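Local structure of pyrrolysyl-tRNA synthetase (3DSQ) at residues V92-I97 / Y136-E141; S101-M106 / L127-A132; A202-F207 / E258-I263. The protein probably attaches pyrrolysine to its cognate tRNA at the expense of ATP, as a homodimeric class II aminoacyl-tRNA synthetase. One frame throughout, in Å; residues are numbered along the deposited sequence.

Contact 1: residues V92-I97 / Y136-E141; sequences VVTPTI and YTLWRE
Leu138 presents a single methyl, CD1, to the loop at Val92-Ile97, and that methyl accounts for both apolar contacts. It meets Val92 tip to tip, sitting over the face formed by CB and the two branches of the valine and nearly equidistant from all three: Val92 CG1 and CG2 each lie 3.6 Å from Leu138 CD1, and CB is equally close. The geometry follows from the leucine torsions, with CG turned anti to its own carbonyl carbon (chi1 -70°) and CD1 carried outward from helix 132-142. Thr94 adds a second, lighter touch, its CG2 meeting Leu138 CD1 at 3.9 Å, again tip to tip. Val92 and Thr94 thus offer methyls from alternate positions of an extended chain, whereas the intervening Val93 turns the other way and packs on Arg275 of the second subunit. This segment follows strand 90-91 and carries the sequence signature of class II motif 1, Pro95 matching the proline typical of that motif, which in this family lies at the dimer interface. Polar bonds run in other directions. With chi1 at 64°, Thr94 keeps CG2 for the leucine and places OG1 between backbone N and carbonyl carbon, where it is hydrogen-bonded to Glu154 and to Asn134, so the buried hydroxyl is satisfied without using the branch that meets the leucine. Across the dimer interface, Thr94 O accepts a hydrogen bond from Arg275 of the second subunit, while Thr96 OG1 pairs with Glu171 and Tyr159 of that same neighbouring chain.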
ATOM      1  N   VAL B  92      -6.747  -9.886  -2.975  1.00 26.88           N
ATOM      2  CA  VAL B  92      -5.561 -10.498  -2.370  1.00 25.33           C
ATOM      3  C   VAL B  92      -4.464  -9.456  -2.183  1.00 23.58           C
ATOM      4  O   VAL B  92      -4.466  -8.415  -2.829  1.00 24.42           O
ATOM      5  CB  VAL B  92      -4.988 -11.647  -3.240  1.00 24.99           C
ATOM      6  CG1 VAL B  92      -6.038 -12.709  -3.445  1.00 22.93           C
ATOM      7  CG2 VAL B  92      -4.485 -11.094  -4.590  1.00 25.93           C
ATOM      8  N   VAL B  93      -3.539  -9.736  -1.274  1.00 25.68           N
ATOM      9  CA  VAL B  93      -2.421  -8.846  -1.015  1.00 23.06           C
ATOM     10  C   VAL B  93      -1.147  -9.707  -0.965  1.00 22.68           C
ATOM     11  O   VAL B  93      -0.950 -10.542  -0.067  1.00 21.03           O
ATOM     12  CB  VAL B  93      -2.633  -8.042   0.297  1.00 22.75           C
ATOM     13  CG1 VAL B  93      -2.763  -8.965   1.495  1.00 22.85           C
ATOM     14  CG2 VAL B  93      -1.495  -7.067   0.475  1.00 25.72           C
ATOM     15  N   THR B  94      -0.279  -9.470  -1.937  1.00 23.20           N
ATOM     16  CA  THR B  94       0.944 -10.247  -2.112  1.00 20.73           C
ATOM     17  C   THR B  94       2.264  -9.470  -1.963  1.00 20.65           C
ATOM     18  O   THR B  94       2.287  -8.234  -1.924  1.00 20.37           O
ATOM     19  CB  THR B  94       0.904 -10.944  -3.505  1.00 21.41           C
ATOM     20  OG1 THR B  94       0.896  -9.958  -4.537  1.00 22.37           O
ATOM     21  CG2 THR B  94      -0.363 -11.795  -3.654  1.00 22.50           C
ATOM     22  N   PRO B  95       3.392 -10.195  -1.887  1.00 20.60           N
ATOM     23  CA  PRO B  95       4.708  -9.555  -1.736  1.00 20.11           C
ATOM     24  C   PRO B  95       5.025  -8.485  -2.773  1.00 19.13           C
ATOM     25  O   PRO B  95       4.716  -8.626  -3.957  1.00 19.00           O
ATOM     26  CB  PRO B  95       5.685 -10.730  -1.845  1.00 19.90           C
ATOM     27  CG  PRO B  95       4.893 -11.902  -1.382  1.00 22.54           C
ATOM     28  CD  PRO B  95       3.537 -11.655  -2.020  1.00 20.76           C
ATOM     29  N   THR B  96       5.632  -7.399  -2.322  1.00 22.04           N
ATOM     30  CA  THR B  96       6.051  -6.364  -3.246  1.00 23.41           C
ATOM     31  C   THR B  96       7.475  -6.717  -3.693  1.00 23.46           C
ATOM     32  O   THR B  96       7.969  -6.179  -4.674  1.00 25.97           O
ATOM     33  CB  THR B  96       6.042  -4.983  -2.598  1.00 24.04           C
ATOM     34  OG1 THR B  96       6.934  -4.977  -1.483  1.00 25.57           O
ATOM     35  CG2 THR B  96       4.629  -4.633  -2.122  1.00 24.61           C
ATOM     36  N   ILE B  97       8.137  -7.611  -2.962  1.00 24.17           N
ATOM     37  CA  ILE B  97       9.487  -8.047  -3.350  1.00 24.84           C
ATOM     38  C   ILE B  97       9.313  -9.395  -4.059  1.00 23.72           C
ATOM     39  O   ILE B  97       8.815 -10.346  -3.470  1.00 23.93           O
ATOM     40  CB  ILE B  97      10.425  -8.240  -2.117  1.00 25.38           C
ATOM     41  CG1 ILE B  97      10.620  -6.908  -1.394  1.00 23.36           C
ATOM     42  CG2 ILE B  97      11.813  -8.780  -2.578  1.00 27.36           C
ATOM     43  CD1 ILE B  97      11.286  -7.012  -0.037  1.00 23.37           C
ATOM     44  N   TYR B 136      -0.536 -14.706 -11.124  1.00 29.12           N
ATOM     45  CA  TYR B 136      -0.376 -15.946 -11.876  1.00 30.10           C
ATOM     46  C   TYR B 136      -0.197 -17.071 -10.863  1.00 30.49           C
ATOM     47  O   TYR B 136      -0.802 -18.144 -10.976  1.00 29.17           O
ATOM     48  CB  TYR B 136       0.871 -15.873 -12.756  1.00 31.38           C
ATOM     49  CG  TYR B 136       0.605 -15.714 -14.231  1.00 33.21           C
ATOM     50  CD1 TYR B 136       1.304 -14.771 -14.980  1.00 32.63           C
ATOM     51  CD2 TYR B 136      -0.303 -16.548 -14.895  1.00 34.56           C
ATOM     52  CE1 TYR B 136       1.117 -14.658 -16.360  1.00 35.94           C
ATOM     53  CE2 TYR B 136      -0.500 -16.447 -16.279  1.00 34.56           C
ATOM     54  CZ  TYR B 136       0.218 -15.502 -17.001  1.00 36.23           C
ATOM     55  OH  TYR B 136       0.065 -15.412 -18.365  1.00 38.88           O
ATOM     56  N   THR B 137       0.645 -16.804  -9.864  1.00 30.50           N
ATOM     57  CA  THR B 137       0.944 -17.769  -8.819  1.00 29.33           C
ATOM     58  C   THR B 137      -0.329 -18.148  -8.065  1.00 30.19           C
ATOM     59  O   THR B 137      -0.635 -19.330  -7.898  1.00 29.54           O
ATOM     60  CB  THR B 137       2.010 -17.189  -7.856  1.00 29.86           C
ATOM     61  OG1 THR B 137       3.207 -16.910  -8.598  1.00 30.88           O
ATOM     62  CG2 THR B 137       2.343 -18.169  -6.739  1.00 27.49           C
ATOM     63  N   LEU B 138      -1.084 -17.146  -7.624  1.00 30.96           N
ATOM     64  CA  LEU B 138      -2.327 -17.409  -6.904  1.00 31.27           C
ATOM     65  C   LEU B 138      -3.324 -18.172  -7.774  1.00 30.88           C
ATOM     66  O   LEU B 138      -4.096 -18.988  -7.275  1.00 31.54           O
ATOM     67  CB  LEU B 138      -2.948 -16.102  -6.405  1.00 30.34           C
ATOM     68  CG  LEU B 138      -2.192 -15.408  -5.269  1.00 31.80           C
ATOM     69  CD1 LEU B 138      -3.095 -14.384  -4.592  1.00 29.81           C
ATOM     70  CD2 LEU B 138      -1.757 -16.438  -4.252  1.00 31.60           C
ATOM     71  N   TRP B 139      -3.320 -17.899  -9.075  1.00 32.53           N
ATOM     72  CA  TRP B 139      -4.214 -18.616  -9.977  1.00 32.50           C
ATOM     73  C   TRP B 139      -3.934 -20.102  -9.867  1.00 31.71           C
ATOM     74  O   TRP B 139      -4.835 -20.904  -9.596  1.00 30.37           O
ATOM     75  CB  TRP B 139      -3.985 -18.201 -11.425  1.00 32.35           C
ATOM     76  CG  TRP B 139      -4.710 -16.973 -11.852  1.00 34.52           C
ATOM     77  CD1 TRP B 139      -5.622 -16.248 -11.129  1.00 33.44           C
ATOM     78  CD2 TRP B 139      -4.587 -16.319 -13.116  1.00 34.17           C
ATOM     79  NE1 TRP B 139      -6.070 -15.182 -11.871  1.00 33.46           N
ATOM     80  CE2 TRP B 139      -5.452 -15.201 -13.094  1.00 34.78           C
ATOM     81  CE3 TRP B 139      -3.828 -16.569 -14.267  1.00 31.63           C
ATOM     82  CZ2 TRP B 139      -5.579 -14.331 -14.184  1.00 34.07           C
ATOM     83  CZ3 TRP B 139      -3.951 -15.708 -15.345  1.00 31.91           C
ATOM     84  CH2 TRP B 139      -4.823 -14.600 -15.297  1.00 33.69           C
ATOM     85  N   ARG B 140      -2.670 -20.455 -10.076  1.00 32.41           N
ATOM     86  CA  ARG B 140      -2.239 -21.844 -10.030  1.00 33.57           C
ATOM     87  C   ARG B 140      -2.604 -22.534  -8.728  1.00 33.25           C
ATOM     88  O   ARG B 140      -2.906 -23.720  -8.728  1.00 33.53           O
ATOM     89  CB  ARG B 140      -0.723 -21.951 -10.244  1.00 35.42           C
ATOM     90  CG  ARG B 140      -0.241 -23.395 -10.255  1.00 39.26           C
ATOM     91  CD  ARG B 140       1.258 -23.529 -10.026  1.00 44.20           C
ATOM     92  NE  ARG B 140       2.044 -22.890 -11.077  1.00 49.47           N
ATOM     93  CZ  ARG B 140       3.347 -23.087 -11.261  1.00 50.67           C
ATOM     94  NH1 ARG B 140       4.018 -23.910 -10.466  1.00 51.80           N
ATOM     95  NH2 ARG B 140       3.981 -22.459 -12.243  1.00 51.81           N
ATOM     96  N   GLU B 141      -2.563 -21.802  -7.615  1.00 34.43           N
ATOM     97  CA  GLU B 141      -2.893 -22.386  -6.313  1.00 35.27           C
ATOM     98  C   GLU B 141      -4.407 -22.481  -6.106  1.00 36.10           C
ATOM     99  O   GLU B 141      -4.927 -23.528  -5.721  1.00 36.67           O
ATOM    100  CB  GLU B 141      -2.296 -21.548  -5.174  1.00 36.35           C
ATOM    101  CG  GLU B 141      -0.777 -21.408  -5.182  1.00 41.62           C
ATOM    102  CD  GLU B 141      -0.061 -22.723  -4.948  1.00 45.24           C
ATOM    103  OE1 GLU B 141      -0.342 -23.394  -3.929  1.00 46.44           O
ATOM    104  OE2 GLU B 141       0.791 -23.086  -5.785  1.00 49.04           O
TER

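Contact 2: residues S101-M106 / L127-A132; sequences SALAKM and LRPMLA
Leu103 and Pro129 begin a line of apolar side chains between the short helix 100-104 and the loop leading into helix 132-142. The two side chains cross obliquely, and Leu103 CD2 lies against the pyrrolidine ring, 3.8 Å from Pro129 CG and 4.0 Å from Pro129 CD. The leucine's CB does not itself aim at the loop; CG, anti to the backbone N (chi1 -155°), brings the branch round. Ile98 touches both side chains from strand 97-99, and Leu114 and Phe115 also pack against Leu103. The loop runs on from the two-stranded antiparallel sheet 97-99/125-127 to a helix whose counterpart in archaeal pyrrolysyl-tRNA synthetases lines the amino-acid pocket. Nearer the start of that helix, Met106 is the larger bump. Its chain bends at chi2 (-60°) and again at chi3, curling the thioether over the first residue of the helix: Met106 SD rests 4.2 Å from Ala132 CB. The methyl beyond the sulfur, Met106 CE, lies 4.1 Å from Ala132 C. The small alanine gives the sulfur a shallow seat. Closer to the backbone of the same side chain, Met106 CG meets the terminal methyl of Met130, CE, at 4.3 Å, while Pro133 and Trp244 also touch Met106.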
ATOM      1  N   SER B 101      13.414 -15.036 -11.092  1.00 34.16           N
ATOM      2  CA  SER B 101      12.815 -16.116 -11.862  1.00 37.23           C
ATOM      3  C   SER B 101      11.376 -15.767 -12.213  1.00 38.19           C
ATOM      4  O   SER B 101      10.933 -15.985 -13.340  1.00 38.08           O
ATOM      5  CB  SER B 101      12.853 -17.418 -11.069  1.00 37.99           C
ATOM      6  OG  SER B 101      14.184 -17.730 -10.689  1.00 43.79           O
ATOM      7  N   ALA B 102      10.644 -15.230 -11.241  1.00 38.32           N
ATOM      8  CA  ALA B 102       9.257 -14.852 -11.478  1.00 37.95           C
ATOM      9  C   ALA B 102       9.246 -13.810 -12.579  1.00 38.15           C
ATOM     10  O   ALA B 102       8.498 -13.913 -13.548  1.00 38.38           O
ATOM     11  CB  ALA B 102       8.644 -14.285 -10.213  1.00 36.69           C
ATOM     12  N   LEU B 103      10.109 -12.816 -12.430  1.00 39.25           N
ATOM     13  CA  LEU B 103      10.204 -11.735 -13.393  1.00 41.13           C
ATOM     14  C   LEU B 103      10.537 -12.260 -14.792  1.00 41.45           C
ATOM     15  O   LEU B 103       9.947 -11.829 -15.787  1.00 40.51           O
ATOM     16  CB  LEU B 103      11.256 -10.727 -12.916  1.00 42.03           C
ATOM     17  CG  LEU B 103      11.174  -9.271 -13.392  1.00 43.46           C
ATOM     18  CD1 LEU B 103      11.869  -9.126 -14.717  1.00 45.40           C
ATOM     19  CD2 LEU B 103       9.720  -8.826 -13.482  1.00 42.94           C
ATOM     20  N   ALA B 104      11.473 -13.201 -14.862  1.00 41.08           N
ATOM     21  CA  ALA B 104      11.880 -13.782 -16.140  1.00 42.68           C
ATOM     22  C   ALA B 104      10.704 -14.417 -16.885  1.00 42.23           C
ATOM     23  O   ALA B 104      10.576 -14.265 -18.097  1.00 43.20           O
ATOM     24  CB  ALA B 104      12.986 -14.822 -15.915  1.00 41.85           C
ATOM     25  N   LYS B 105       9.842 -15.117 -16.154  1.00 42.31           N
ATOM     26  CA  LYS B 105       8.677 -15.776 -16.744  1.00 41.91           C
ATOM     27  C   LYS B 105       7.680 -14.801 -17.359  1.00 41.72           C
ATOM     28  O   LYS B 105       6.693 -15.217 -17.958  1.00 41.41           O
ATOM     29  CB  LYS B 105       7.943 -16.599 -15.687  1.00 41.83           C
ATOM     30  CG  LYS B 105       8.787 -17.629 -14.966  1.00 44.36           C
ATOM     31  CD  LYS B 105       7.932 -18.365 -13.946  1.00 44.82           C
ATOM     32  CE  LYS B 105       8.736 -19.347 -13.123  1.00 46.27           C
ATOM     33  NZ  LYS B 105       7.874 -19.977 -12.088  1.00 47.51           N
ATOM     34  N   MET B 106       7.930 -13.507 -17.201  1.00 41.77           N
ATOM     35  CA  MET B 106       7.035 -12.488 -17.729  1.00 42.60           C
ATOM     36  C   MET B 106       7.394 -12.002 -19.128  1.00 45.00           C
ATOM     37  O   MET B 106       6.686 -11.167 -19.697  1.00 44.08           O
ATOM     38  CB  MET B 106       6.986 -11.299 -16.768  1.00 40.91           C
ATOM     39  CG  MET B 106       6.194 -11.579 -15.504  1.00 38.03           C
ATOM     40  SD  MET B 106       4.475 -12.003 -15.898  1.00 39.02           S
ATOM     41  CE  MET B 106       4.171 -13.231 -14.810  1.00 35.88           C
ATOM     42  N   LEU B 127      11.920  -5.203  -6.709  1.00 26.08           N
ATOM     43  CA  LEU B 127      10.589  -4.708  -6.396  1.00 25.08           C
ATOM     44  C   LEU B 127       9.704  -4.998  -7.598  1.00 24.36           C
ATOM     45  O   LEU B 127      10.078  -4.725  -8.743  1.00 24.93           O
ATOM     46  CB  LEU B 127      10.626  -3.199  -6.117  1.00 24.78           C
ATOM     47  CG  LEU B 127      11.343  -2.793  -4.828  1.00 24.55           C
ATOM     48  CD1 LEU B 127      11.354  -1.283  -4.664  1.00 25.44           C
ATOM     49  CD2 LEU B 127      10.642  -3.461  -3.654  1.00 29.61           C
ATOM     50  N   ARG B 128       8.531  -5.561  -7.343  1.00 24.51           N
ATOM     51  CA  ARG B 128       7.606  -5.887  -8.422  1.00 22.95           C
ATOM     52  C   ARG B 128       7.291  -4.681  -9.298  1.00 21.60           C
ATOM     53  O   ARG B 128       6.993  -3.602  -8.799  1.00 21.39           O
ATOM     54  CB  ARG B 128       6.291  -6.456  -7.852  1.00 25.16           C
ATOM     55  CG  ARG B 128       5.429  -5.451  -7.093  1.00 24.39           C
ATOM     56  CD  ARG B 128       4.221  -6.132  -6.458  1.00 24.94           C
ATOM     57  NE  ARG B 128       3.356  -5.187  -5.755  1.00 23.57           N
ATOM     58  CZ  ARG B 128       2.408  -5.542  -4.890  1.00 25.58           C
ATOM     59  NH1 ARG B 128       2.203  -6.830  -4.608  1.00 19.88           N
ATOM     60  NH2 ARG B 128       1.651  -4.610  -4.325  1.00 20.26           N
ATOM     61  N   PRO B 129       7.396  -4.845 -10.628  1.00 21.25           N
ATOM     62  CA  PRO B 129       7.100  -3.761 -11.564  1.00 24.00           C
ATOM     63  C   PRO B 129       5.622  -3.848 -11.941  1.00 24.03           C
ATOM     64  O   PRO B 129       5.061  -2.915 -12.495  1.00 22.80           O
ATOM     65  CB  PRO B 129       8.005  -4.073 -12.753  1.00 22.92           C
ATOM     66  CG  PRO B 129       7.959  -5.548 -12.793  1.00 23.12           C
ATOM     67  CD  PRO B 129       8.108  -5.939 -11.317  1.00 21.65           C
ATOM     68  N   MET B 130       5.009  -4.996 -11.662  1.00 26.76           N
ATOM     69  CA  MET B 130       3.599  -5.201 -11.962  1.00 27.91           C
ATOM     70  C   MET B 130       3.057  -6.289 -11.044  1.00 27.13           C
ATOM     71  O   MET B 130       3.821  -6.959 -10.355  1.00 26.35           O
ATOM     72  CB  MET B 130       3.392  -5.592 -13.435  1.00 29.70           C
ATOM     73  CG  MET B 130       3.673  -7.045 -13.770  1.00 35.39           C
ATOM     74  SD  MET B 130       5.422  -7.431 -14.042  1.00 43.60           S
ATOM     75  CE  MET B 130       5.478  -7.359 -15.824  1.00 38.16           C
ATOM     76  N   LEU B 131       1.740  -6.463 -11.040  1.00 25.67           N
ATOM     77  CA  LEU B 131       1.096  -7.446 -10.178  1.00 24.48           C
ATOM     78  C   LEU B 131       0.919  -8.820 -10.809  1.00 23.87           C
ATOM     79  O   LEU B 131       0.706  -9.801 -10.108  1.00 24.98           O
ATOM     80  CB  LEU B 131      -0.280  -6.918  -9.746  1.00 24.79           C
ATOM     81  CG  LEU B 131      -0.311  -5.620  -8.942  1.00 25.01           C
ATOM     82  CD1 LEU B 131      -1.764  -5.205  -8.728  1.00 24.79           C
ATOM     83  CD2 LEU B 131       0.406  -5.818  -7.598  1.00 23.47           C
ATOM     84  N   ALA B 132       1.009  -8.886 -12.133  1.00 26.40           N
ATOM     85  CA  ALA B 132       0.811 -10.136 -12.865  1.00 27.17           C
ATOM     86  C   ALA B 132       1.467 -11.407 -12.323  1.00 28.39           C
ATOM     87  O   ALA B 132       0.769 -12.356 -11.957  1.00 29.33           O
ATOM     88  CB  ALA B 132       1.193  -9.936 -14.324  1.00 26.44           C
TER

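Contact 3: residues A202-F207 / E258-I263; sequences AGIREF and ERLLMI
Motif 3 of the class II synthetases, a strand followed by a helix, supplies one side of this contact: strand 250-256 runs into helix 257-265, and Leu260 projects from that helix. On the other side, helix 187-201 ends in a Schellman motif with Gly203 as its C-prime residue, at a positive phi of 63°; Ile204 N bonds to Leu199 O and Gly203 N to Glu200 O. This turn leaves Ala202 and Ile204, on the two sides of the glycine in sequence, both with CB directed at the motif 3 helix. Leu260 answers with one methyl for each. Its CD1 approaches Ala202 CB at 4.3 Å, and its CD2 lies 4.1 Å from Ile204 CD1, the two branched chains crossing at a slant. Ile204 CD1, at the end of an extended arm (chi2 -176°), also reaches the helix backbone, 4.1 Å from Leu260 O. Leu80 of helix 72-85 touches Ala202, and Leu230 of strand 228-236 touches Leu260. With nothing but hydrocarbon meeting between the side chains, and at relaxed distances, they cohere by burying apolar surface, and the polar link between the two parts, from Arg264 NE on the same helix to Ala202 O, lies outside them.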
ATOM      1  N   ALA B 202     -14.975   4.559 -10.212  1.00 37.50           N
ATOM      2  CA  ALA B 202     -13.981   5.637 -10.205  1.00 39.04           C
ATOM      3  C   ALA B 202     -14.536   6.992 -10.642  1.00 41.16           C
ATOM      4  O   ALA B 202     -13.780   7.945 -10.840  1.00 42.26           O
ATOM      5  CB  ALA B 202     -12.799   5.263 -11.094  1.00 35.75           C
ATOM      6  N   GLY B 203     -15.850   7.082 -10.805  1.00 43.26           N
ATOM      7  CA  GLY B 203     -16.441   8.343 -11.213  1.00 44.70           C
ATOM      8  C   GLY B 203     -16.007   8.839 -12.580  1.00 46.07           C
ATOM      9  O   GLY B 203     -15.872  10.040 -12.801  1.00 46.02           O
ATOM     10  N   ILE B 204     -15.774   7.916 -13.500  1.00 48.19           N
ATOM     11  CA  ILE B 204     -15.385   8.281 -14.853  1.00 51.20           C
ATOM     12  C   ILE B 204     -16.464   7.716 -15.773  1.00 54.62           C
ATOM     13  O   ILE B 204     -16.666   6.502 -15.840  1.00 55.68           O
ATOM     14  CB  ILE B 204     -13.992   7.713 -15.196  1.00 49.86           C
ATOM     15  CG1 ILE B 204     -12.938   8.457 -14.367  1.00 49.97           C
ATOM     16  CG2 ILE B 204     -13.719   7.830 -16.688  1.00 47.32           C
ATOM     17  CD1 ILE B 204     -11.505   8.067 -14.656  1.00 52.34           C
ATOM     18  N   ARG B 205     -17.172   8.603 -16.466  1.00 57.59           N
ATOM     19  CA  ARG B 205     -18.260   8.176 -17.335  1.00 60.41           C
ATOM     20  C   ARG B 205     -18.016   8.387 -18.828  1.00 61.62           C
ATOM     21  O   ARG B 205     -18.882   8.086 -19.648  1.00 62.04           O
ATOM     22  CB  ARG B 205     -19.554   8.879 -16.909  1.00 62.02           C
ATOM     23  CG  ARG B 205     -19.760   8.919 -15.393  1.00 63.84           C
ATOM     24  CD  ARG B 205     -21.204   9.221 -15.022  1.00 66.49           C
ATOM     25  NE  ARG B 205     -22.069   8.051 -15.178  1.00 69.13           N
ATOM     26  CZ  ARG B 205     -23.400   8.093 -15.172  1.00 70.16           C
ATOM     27  NH1 ARG B 205     -24.030   9.252 -15.021  1.00 70.45           N
ATOM     28  NH2 ARG B 205     -24.102   6.976 -15.314  1.00 69.04           N
ATOM     29  N   GLU B 206     -16.840   8.903 -19.174  1.00 63.41           N
ATOM     30  CA  GLU B 206     -16.476   9.135 -20.570  1.00 64.11           C
ATOM     31  C   GLU B 206     -15.219   8.344 -20.913  1.00 63.66           C
ATOM     32  O   GLU B 206     -14.130   8.677 -20.445  1.00 63.31           O
ATOM     33  CB  GLU B 206     -16.197  10.621 -20.824  1.00 65.97           C
ATOM     34  CG  GLU B 206     -17.349  11.565 -20.516  1.00 68.76           C
ATOM     35  CD  GLU B 206     -17.088  12.972 -21.028  1.00 70.22           C
ATOM     36  OE1 GLU B 206     -16.014  13.530 -20.714  1.00 70.56           O
ATOM     37  OE2 GLU B 206     -17.955  13.521 -21.744  1.00 70.52           O
ATOM     38  N   PHE B 207     -15.362   7.307 -21.733  1.00 63.29           N
ATOM     39  CA  PHE B 207     -14.214   6.492 -22.123  1.00 62.99           C
ATOM     40  C   PHE B 207     -14.547   5.587 -23.302  1.00 63.85           C
ATOM     41  O   PHE B 207     -15.716   5.323 -23.587  1.00 64.27           O
ATOM     42  CB  PHE B 207     -13.759   5.640 -20.939  1.00 61.46           C
ATOM     43  CG  PHE B 207     -14.777   4.632 -20.501  1.00 60.47           C
ATOM     44  CD1 PHE B 207     -14.787   3.353 -21.043  1.00 60.94           C
ATOM     45  CD2 PHE B 207     -15.752   4.971 -19.571  1.00 60.06           C
ATOM     46  CE1 PHE B 207     -15.754   2.424 -20.666  1.00 60.36           C
ATOM     47  CE2 PHE B 207     -16.723   4.053 -19.187  1.00 60.34           C
ATOM     48  CZ  PHE B 207     -16.724   2.775 -19.736  1.00 60.28           C
ATOM     49  N   GLU B 258      -3.136   6.541  -9.848  1.00 24.63           N
ATOM     50  CA  GLU B 258      -2.742   7.946  -9.821  1.00 25.61           C
ATOM     51  C   GLU B 258      -3.069   8.552 -11.175  1.00 27.70           C
ATOM     52  O   GLU B 258      -3.555   9.682 -11.264  1.00 27.04           O
ATOM     53  CB  GLU B 258      -1.239   8.127  -9.531  1.00 24.87           C
ATOM     54  CG  GLU B 258      -0.777   7.719  -8.126  1.00 21.93           C
ATOM     55  CD  GLU B 258      -0.547   6.226  -7.997  1.00 19.54           C
ATOM     56  OE1 GLU B 258      -0.657   5.526  -9.024  1.00 18.63           O
ATOM     57  OE2 GLU B 258      -0.251   5.750  -6.877  1.00 22.71           O
ATOM     58  N   ARG B 259      -2.814   7.795 -12.235  1.00 29.18           N
ATOM     59  CA  ARG B 259      -3.098   8.286 -13.572  1.00 31.51           C
ATOM     60  C   ARG B 259      -4.609   8.453 -13.762  1.00 31.05           C
ATOM     61  O   ARG B 259      -5.059   9.404 -14.394  1.00 28.86           O
ATOM     62  CB  ARG B 259      -2.526   7.335 -14.623  1.00 33.66           C
ATOM     63  CG  ARG B 259      -2.776   7.803 -16.035  1.00 39.61           C
ATOM     64  CD  ARG B 259      -2.036   6.966 -17.064  1.00 45.64           C
ATOM     65  NE  ARG B 259      -2.375   7.402 -18.417  1.00 50.96           N
ATOM     66  CZ  ARG B 259      -1.807   6.935 -19.525  1.00 53.03           C
ATOM     67  NH1 ARG B 259      -0.860   6.008 -19.451  1.00 53.24           N
ATOM     68  NH2 ARG B 259      -2.188   7.400 -20.711  1.00 53.50           N
ATOM     69  N   LEU B 260      -5.386   7.521 -13.222  1.00 31.42           N
ATOM     70  CA  LEU B 260      -6.837   7.609 -13.315  1.00 31.29           C
ATOM     71  C   LEU B 260      -7.267   8.891 -12.626  1.00 30.94           C
ATOM     72  O   LEU B 260      -8.019   9.685 -13.185  1.00 31.87           O
ATOM     73  CB  LEU B 260      -7.517   6.428 -12.611  1.00 32.84           C
ATOM     74  CG  LEU B 260      -7.832   5.115 -13.337  1.00 36.77           C
ATOM     75  CD1 LEU B 260      -8.837   4.339 -12.487  1.00 36.47           C
ATOM     76  CD2 LEU B 260      -8.439   5.370 -14.712  1.00 36.27           C
ATOM     77  N   LEU B 261      -6.778   9.090 -11.403  1.00 29.61           N
ATOM     78  CA  LEU B 261      -7.116  10.282 -10.633  1.00 28.04           C
ATOM     79  C   LEU B 261      -6.747  11.571 -11.342  1.00 28.62           C
ATOM     80  O   LEU B 261      -7.527  12.532 -11.340  1.00 28.17           O
ATOM     81  CB  LEU B 261      -6.438  10.249  -9.257  1.00 25.29           C
ATOM     82  CG  LEU B 261      -7.078   9.286  -8.257  1.00 25.95           C
ATOM     83  CD1 LEU B 261      -6.250   9.240  -7.005  1.00 22.26           C
ATOM     84  CD2 LEU B 261      -8.514   9.722  -7.946  1.00 23.51           C
ATOM     85  N   MET B 262      -5.559  11.607 -11.940  1.00 27.60           N
ATOM     86  CA  MET B 262      -5.126  12.805 -12.643  1.00 29.33           C
ATOM     87  C   MET B 262      -6.085  13.142 -13.789  1.00 30.33           C
ATOM     88  O   MET B 262      -6.421  14.306 -14.025  1.00 30.01           O
ATOM     89  CB  MET B 262      -3.714  12.614 -13.200  1.00 29.60           C
ATOM     90  CG  MET B 262      -3.318  13.667 -14.228  1.00 29.34           C
ATOM     91  SD  MET B 262      -1.591  13.486 -14.754  1.00 32.44           S
ATOM     92  CE  MET B 262      -1.711  12.007 -15.735  1.00 30.08           C
ATOM     93  N   ILE B 263      -6.514  12.105 -14.497  1.00 30.90           N
ATOM     94  CA  ILE B 263      -7.413  12.249 -15.630  1.00 33.65           C
ATOM     95  C   ILE B 263      -8.830  12.639 -15.189  1.00 34.01           C
ATOM     96  O   ILE B 263      -9.439  13.521 -15.775  1.00 36.38           O
ATOM     97  CB  ILE B 263      -7.411  10.940 -16.454  1.00 32.41           C
ATOM     98  CG1 ILE B 263      -6.028  10.777 -17.101  1.00 30.70           C
ATOM     99  CG2 ILE B 263      -8.517  10.953 -17.489  1.00 32.32           C
ATOM    100  CD1 ILE B 263      -5.777   9.423 -17.744  1.00 30.89           C
TER

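In the fold
From the N terminus, the chain leaves strand 90-91, enters the motif 1 loop and opens contact 1 at residues 92-97. Before that loop is closed by residues 136-141, contact 2 opens at 101-106 and closes at 127-132, so the smaller loop is wholly contained in the larger. The two also touch: Thr96 O and Arg128 N are 2.8 Å apart, a probable hydrogen bond, and Tyr136 packs on Met106. Together they bind helix 132-142 to the segments before it, beside the second subunit. Contact 3 follows in series, its centre about 27 Å from that of contact 1, and joins the end of helix 187-201 to the motif 3 helix, all within the class II catalytic core.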